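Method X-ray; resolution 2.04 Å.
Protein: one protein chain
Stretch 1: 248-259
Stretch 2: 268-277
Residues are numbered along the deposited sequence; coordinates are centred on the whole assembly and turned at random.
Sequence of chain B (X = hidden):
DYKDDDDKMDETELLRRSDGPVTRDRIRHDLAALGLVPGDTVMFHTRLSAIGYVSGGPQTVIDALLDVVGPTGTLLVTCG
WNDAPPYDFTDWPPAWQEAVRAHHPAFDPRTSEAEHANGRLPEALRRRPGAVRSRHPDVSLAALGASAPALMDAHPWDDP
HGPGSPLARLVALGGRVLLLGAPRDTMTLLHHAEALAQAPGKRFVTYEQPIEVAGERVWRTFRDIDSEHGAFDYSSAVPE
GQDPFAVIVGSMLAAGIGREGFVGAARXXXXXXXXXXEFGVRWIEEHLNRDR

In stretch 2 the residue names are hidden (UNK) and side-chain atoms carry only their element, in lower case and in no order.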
ATOM      1  N   ILE B 248      -1.199  19.202 -23.605  1.00 55.14           N
ATOM      2  CA  ILE B 248      -2.316  20.078 -23.243  1.00 55.29           C
ATOM      3  C   ILE B 248      -1.963  20.930 -22.019  1.00 54.03           C
ATOM      4  O   ILE B 248      -2.174  22.150 -22.006  1.00 53.16           O
ATOM      5  CB  ILE B 248      -3.592  19.242 -23.006  1.00 57.73           C
ATOM      6  CG1 ILE B 248      -3.960  18.427 -24.247  1.00 59.17           C
ATOM      7  CG2 ILE B 248      -4.771  20.130 -22.613  1.00 54.82           C
ATOM      8  CD1 ILE B 248      -5.254  17.643 -24.083  1.00 55.24           C
ATOM      9  N   VAL B 249      -1.428  20.299 -20.967  1.00 49.71           N
ATOM     10  CA  VAL B 249      -1.101  21.038 -19.748  1.00 53.91           C
ATOM     11  C   VAL B 249       0.018  22.038 -20.005  1.00 53.30           C
ATOM     12  O   VAL B 249       0.018  23.149 -19.447  1.00 51.39           O
ATOM     13  CB  VAL B 249      -0.743  20.069 -18.601  1.00 50.91           C
ATOM     14  CG1 VAL B 249      -0.225  20.841 -17.387  1.00 48.18           C
ATOM     15  CG2 VAL B 249      -1.961  19.243 -18.212  1.00 47.81           C
ATOM     16  N   GLY B 250       0.985  21.666 -20.847  1.00 54.03           N
ATOM     17  CA  GLY B 250       2.025  22.613 -21.206  1.00 52.44           C
ATOM     18  C   GLY B 250       1.476  23.844 -21.907  1.00 57.84           C
ATOM     19  O   GLY B 250       1.880  24.976 -21.614  1.00 57.88           O
ATOM     20  N   SER B 251       0.536  23.643 -22.839  1.00 61.34           N
ATOM     21  CA  SER B 251      -0.111  24.779 -23.494  1.00 63.87           C
ATOM     22  C   SER B 251      -0.970  25.554 -22.513  1.00 62.92           C
ATOM     23  O   SER B 251      -1.043  26.787 -22.569  1.00 64.70           O
ATOM     24  CB  SER B 251      -0.985  24.313 -24.659  1.00 69.51           C
ATOM     25  OG  SER B 251      -0.286  23.420 -25.493  1.00 77.31           O
ATOM     26  N   MET B 252      -1.669  24.833 -21.640  1.00 60.49           N
ATOM     27  CA  MET B 252      -2.428  25.465 -20.572  1.00 56.62           C
ATOM     28  C   MET B 252      -1.549  26.429 -19.787  1.00 56.85           C
ATOM     29  O   MET B 252      -1.886  27.609 -19.612  1.00 56.11           O
ATOM     30  CB  MET B 252      -2.983  24.374 -19.658  1.00 56.62           C
ATOM     31  CG  MET B 252      -3.976  24.817 -18.643  1.00 53.11           C
ATOM     32  SD  MET B 252      -4.490  23.389 -17.656  1.00 51.18           S
ATOM     33  CE  MET B 252      -5.234  22.282 -18.871  1.00 50.38           C
ATOM     34  N   LEU B 253      -0.411  25.928 -19.307  1.00 54.79           N
ATOM     35  CA  LEU B 253       0.496  26.740 -18.507  1.00 55.64           C
ATOM     36  C   LEU B 253       1.001  27.939 -19.298  1.00 57.32           C
ATOM     37  O   LEU B 253       1.055  29.057 -18.773  1.00 55.92           O
ATOM     38  CB  LEU B 253       1.669  25.891 -18.029  1.00 54.67           C
ATOM     39  CG  LEU B 253       1.324  24.924 -16.899  1.00 54.33           C
ATOM     40  CD1 LEU B 253       2.360  23.776 -16.864  1.00 49.24           C
ATOM     41  CD2 LEU B 253       1.273  25.684 -15.571  1.00 50.28           C
ATOM     42  N   ALA B 254       1.357  27.721 -20.569  1.00 58.28           N
ATOM     43  CA  ALA B 254       1.882  28.799 -21.405  1.00 59.04           C
ATOM     44  C   ALA B 254       0.831  29.866 -21.658  1.00 59.24           C
ATOM     45  O   ALA B 254       1.169  31.034 -21.836  1.00 61.07           O
ATOM     46  CB  ALA B 254       2.396  28.241 -22.737  1.00 61.13           C
ATOM     47  N   ALA B 255      -0.440  29.491 -21.679  1.00 63.40           N
ATOM     48  CA  ALA B 255      -1.535  30.444 -21.793  1.00 63.33           C
ATOM     49  C   ALA B 255      -1.849  31.157 -20.480  1.00 66.54           C
ATOM     50  O   ALA B 255      -2.844  31.888 -20.420  1.00 68.19           O
ATOM     51  CB  ALA B 255      -2.795  29.729 -22.287  1.00 63.43           C
ATOM     52  N   GLY B 256      -1.066  30.932 -19.421  1.00 64.42           N
ATOM     53  CA  GLY B 256      -1.282  31.590 -18.146  1.00 60.34           C
ATOM     54  C   GLY B 256      -2.283  30.939 -17.217  1.00 58.13           C
ATOM     55  O   GLY B 256      -2.718  31.587 -16.257  1.00 59.73           O
ATOM     56  N   ILE B 257      -2.673  29.692 -17.457  1.00 52.58           N
ATOM     57  CA  ILE B 257      -3.581  28.976 -16.568  1.00 49.09           C
ATOM     58  C   ILE B 257      -2.735  28.041 -15.708  1.00 51.38           C
ATOM     59  O   ILE B 257      -2.139  27.087 -16.219  1.00 52.89           O
ATOM     60  CB  ILE B 257      -4.642  28.203 -17.357  1.00 50.90           C
ATOM     61  CG1 ILE B 257      -5.544  29.176 -18.117  1.00 54.40           C
ATOM     62  CG2 ILE B 257      -5.457  27.330 -16.453  1.00 47.07           C
ATOM     63  CD1 ILE B 257      -6.372  28.521 -19.189  1.00 58.56           C
ATOM     64  N   GLY B 258      -2.688  28.287 -14.410  1.00 45.99           N
ATOM     65  CA  GLY B 258      -1.899  27.450 -13.528  1.00 39.81           C
ATOM     66  C   GLY B 258      -0.685  28.201 -12.991  1.00 45.11           C
ATOM     67  O   GLY B 258      -0.107  29.064 -13.656  1.00 51.56           O
ATOM     68  N   ARG B 259      -0.313  27.890 -11.760  1.00 45.53           N
ATOM     69  CA  ARG B 259       0.808  28.541 -11.114  1.00 47.89           C
ATOM     70  C   ARG B 259       1.814  27.456 -10.772  1.00 45.35           C
ATOM     71  O   ARG B 259       1.436  26.385 -10.292  1.00 42.67           O
ATOM     72  CB  ARG B 259       0.357  29.319  -9.848  1.00 54.09           C
ATOM     73  CG  ARG B 259       1.530  29.800  -8.963  1.00 62.29           C
ATOM     74  CD  ARG B 259       1.162  31.001  -8.077  1.00 67.05           C
ATOM     75  NE  ARG B 259       2.134  31.245  -6.995  1.00 64.29           N
ATOM     76  CZ  ARG B 259       3.252  31.971  -7.118  1.00 69.01           C
ATOM     77  NH1 ARG B 259       3.560  32.547  -8.278  1.00 66.79           N
ATOM     78  NH2 ARG B 259       4.065  32.148  -6.070  1.00 67.40           N
ATOM     79  N   UNK B 268       5.998  21.754  -8.549  1.00 33.16           N
ATOM     80  CA  UNK B 268       4.567  21.632  -8.286  1.00 36.39           C
ATOM     81  C   UNK B 268       3.782  22.640  -9.105  1.00 38.27           C
ATOM     82  O   UNK B 268       4.289  23.711  -9.435  1.00 36.89           O
ATOM     83  o   UNK B 268       4.971  20.755  -6.127  1.00 35.82           O
ATOM     84  c   UNK B 268       4.281  21.809  -6.803  1.00 37.80           C
ATOM     85  N   UNK B 269       2.540  22.288  -9.429  1.00 31.52           N
ATOM     86  CA  UNK B 269       1.688  23.152 -10.233  1.00 37.62           C
ATOM     87  C   UNK B 269       0.273  23.129  -9.690  1.00 39.65           C
ATOM     88  O   UNK B 269      -0.279  22.057  -9.436  1.00 36.81           O
ATOM     89  c   UNK B 269       5.347  20.868 -14.312  1.00 51.49           C
ATOM     90  n   UNK B 269       6.232  21.062 -15.283  1.00 51.90           N
ATOM     91  c   UNK B 269       3.666  21.751 -12.741  1.00 50.11           C
ATOM     92  c   UNK B 269       2.931  23.030 -12.475  1.00 45.68           C
ATOM     93  c   UNK B 269       1.644  22.723 -11.712  1.00 38.98           C
ATOM     94  n   UNK B 269       5.138  19.649 -13.811  1.00 49.07           N
ATOM     95  n   UNK B 269       4.649  21.891 -13.830  1.00 52.73           N
ATOM     96  N   UNK B 270      -0.322  24.304  -9.575  1.00 39.87           N
ATOM     97  CA  UNK B 270      -1.656  24.461  -9.013  1.00 40.08           C
ATOM     98  C   UNK B 270      -2.529  25.168 -10.036  1.00 38.53           C
ATOM     99  O   UNK B 270      -2.185  26.264 -10.495  1.00 38.73           O
ATOM    100  c   UNK B 270      -2.791  26.370  -5.805  1.00 39.35           C
ATOM    101  c   UNK B 270      -2.975  25.467  -7.036  1.00 41.44           C
ATOM    102  c   UNK B 270      -1.603  25.252  -7.702  1.00 40.03           C
ATOM    103  c   UNK B 270      -3.567  24.098  -6.654  1.00 38.15           C
ATOM    104  N   UNK B 271      -3.646  24.532 -10.392  1.00 38.87           N
ATOM    105  CA  UNK B 271      -4.587  24.992 -11.405  1.00 40.47           C
ATOM    106  C   UNK B 271      -5.980  25.150 -10.817  1.00 44.26           C
ATOM    107  O   UNK B 271      -6.408  24.339  -9.993  1.00 44.72           O
ATOM    108  c   UNK B 271      -4.733  23.977 -12.564  1.00 40.65           C
ATOM    109  c   UNK B 271      -3.434  23.592 -13.217  1.00 45.71           C
ATOM    110  c   UNK B 271      -3.038  24.208 -14.404  1.00 44.17           C
ATOM    111  c   UNK B 271      -1.025  22.839 -14.465  1.00 40.15           C
ATOM    112  c   UNK B 271      -2.626  22.590 -12.669  1.00 41.20           C
ATOM    113  c   UNK B 271      -1.834  23.844 -15.027  1.00 45.65           C
ATOM    114  c   UNK B 271      -1.424  22.207 -13.291  1.00 41.51           C
ATOM    115  N   UNK B 272      -6.738  26.120 -11.333  1.00 42.82           N
ATOM    116  CA  UNK B 272      -8.180  26.106 -11.109  1.00 43.00           C
ATOM    117  C   UNK B 272      -8.822  25.119 -12.091  1.00 47.50           C
ATOM    118  O   UNK B 272      -8.537  25.156 -13.299  1.00 47.42           O
ATOM    119  c   UNK B 272      -8.771  27.512 -11.269  1.00 45.44           C
ATOM    120  o   UNK B 272      -8.031  29.698 -10.601  1.00 60.52           O
ATOM    121  o   UNK B 272      -7.961  28.127  -9.089  1.00 56.99           O
ATOM    122  c   UNK B 272      -8.218  28.513 -10.248  1.00 54.94           C
ATOM    123  N   UNK B 273      -9.701  24.245 -11.572  1.00 43.60           N
ATOM    124  CA  UNK B 273     -10.232  23.137 -12.371  1.00 41.46           C
ATOM    125  C   UNK B 273     -11.133  23.618 -13.503  1.00 45.06           C
ATOM    126  O   UNK B 273     -11.094  23.054 -14.600  1.00 47.46           O
ATOM    127  c   UNK B 273     -11.007  22.156 -11.491  1.00 42.26           C
ATOM    128  N   UNK B 274     -11.995  24.616 -13.255  1.00 45.52           N
ATOM    129  CA  UNK B 274     -12.896  25.061 -14.320  1.00 50.32           C
ATOM    130  C   UNK B 274     -12.150  25.632 -15.528  1.00 53.31           C
ATOM    131  O   UNK B 274     -12.448  25.204 -16.662  1.00 49.19           O
ATOM    132  c   UNK B 274     -13.932  26.053 -13.762  1.00 47.78           C
ATOM    133  N   UNK B 275     -11.190  26.566 -15.386  1.00 51.02           N
ATOM    134  CA  UNK B 275     -10.464  27.028 -16.594  1.00 53.49           C
ATOM    135  C   UNK B 275      -9.614  25.940 -17.239  1.00 52.23           C
ATOM    136  O   UNK B 275      -9.450  25.947 -18.471  1.00 51.10           O
ATOM    137  c   UNK B 275     -10.766  27.304 -14.190  1.00 55.25           C
ATOM    138  c   UNK B 275     -10.162  28.561 -14.766  1.00 57.21           C
ATOM    139  c   UNK B 275      -9.591  28.187 -16.081  1.00 54.54           C
ATOM    140  N   UNK B 276      -9.078  25.001 -16.448  1.00 47.06           N
ATOM    141  CA  UNK B 276      -8.281  23.920 -17.023  1.00 46.70           C
ATOM    142  C   UNK B 276      -9.124  23.015 -17.913  1.00 47.96           C
ATOM    143  O   UNK B 276      -8.691  22.632 -19.004  1.00 46.67           O
ATOM    144  c   UNK B 276      -7.612  23.109 -15.917  1.00 43.44           C
ATOM    145  N   UNK B 277     -10.333  22.666 -17.468  1.00 50.43           N
ATOM    146  CA  UNK B 277     -11.221  21.848 -18.290  1.00 49.32           C
ATOM    147  C   UNK B 277     -11.682  22.631 -19.505  1.00 53.88           C
ATOM    148  O   UNK B 277     -11.680  22.117 -20.633  1.00 54.50           O
ATOM    149  c   UNK B 277     -12.422  21.347 -17.462  1.00 51.71           C
ATOM    150  c   UNK B 277     -13.574  20.997 -18.380  1.00 54.02           C
ATOM    151  c   UNK B 277     -12.035  20.139 -16.699  1.00 53.71           C
TER

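Position 268 carries two side-chain atoms, one carbon and then one oxygen, unbranched. That is a hydroxymethyl group, and its nearest approach to stretch 1 is CB to Arg259 O, 6.4 Å. The residue is Ser268, in a strand that begins earlier in the chain.

Position 269 has seven side-chain atoms: three carbons in line, a nitrogen, then a carbon bearing two further nitrogens. The in-chain nitrogen lies 4.2 Å from Leu253 CD1, an oblique approach. This guanidinium defines Arg269, whose NE bonds to a residue bordering the stretches. The backbone also takes part: Arg269 CA is 3.2 Å from Arg259 O, with an angle of 143° at the hydrogen, a CA-H...O contact.

Position 270 shows four carbons, forked at the second. Branching there rather than at CB gives Leu270, with chi1 t and chi2 p. Its backbone forms an antiparallel bridge with Arg259: Arg259 N to Leu270 O is 2.8 Å (161° at the hydrogen), and Leu270 N to Arg259 O is also 2.8 Å (165°). Both side chains leave on the same face of the sheet.

Position 271 has one carbon followed by a ring of six carbons without a hydroxyl oxygen. The CA-to-CB bond points sideways, but the ring end comes nearer to stretch 1. The ring atom farthest from CB lies 3.6 Å from Val249 CG1, and other ring carbons approach Met252 and Leu253. This is Phe271: CE2 meets Leu253 CD2 at 3.7 Å, and CD2 meets Met252 SD at 3.7 Å. The sulfur is 4.4 Å from the ring centroid and 47° off its normal, an oblique sulfur-aromatic contact.

Position 272 has two carbons, the second carrying two oxygens: a carboxylate one carbon beyond CB, Asp272. It occupies the N-cap position before a helix, yet its side chain makes no capping bond; OD1 is bonded elsewhere in the structure.

Positions 273 and 274 each end at a single carbon, and neither reaches stretch 1. They are Ala273 and Ala274.

At position 275 three carbons close a ring onto the backbone N, and CB is 4.2 Å from Ile257 CG2. The ring is the signature of Pro275.

Position 276 again has one carbon; its CB packs 3.6 Å from Met252 SD, and its backbone O is 3.5 Å from Met252 CE. It is Ala276.

Position 277 has three carbons, one bearing the other two. Its CA-to-CB bond points away from stretch 1. This is Val277.

The contact, burying 484 Å² over both sides, combines a short backbone bridge with apolar packing. Phe271, with 88 Å² covered, inserts among Val249, Met252 and Leu253 of the helix and the segment that follows it. Gly256 turns the chain out of that helix in a Schellman motif. Gly258 then passes close to the ring, its CA 3.5 Å from Phe271 CD2. An ideal CB on Gly258 would lie 2.5 Å from Phe271 CE2, a clash, so the absence of a side chain permits this approach beside the bridge.

Stretch 2 (268-277) SRLFDAAPAV
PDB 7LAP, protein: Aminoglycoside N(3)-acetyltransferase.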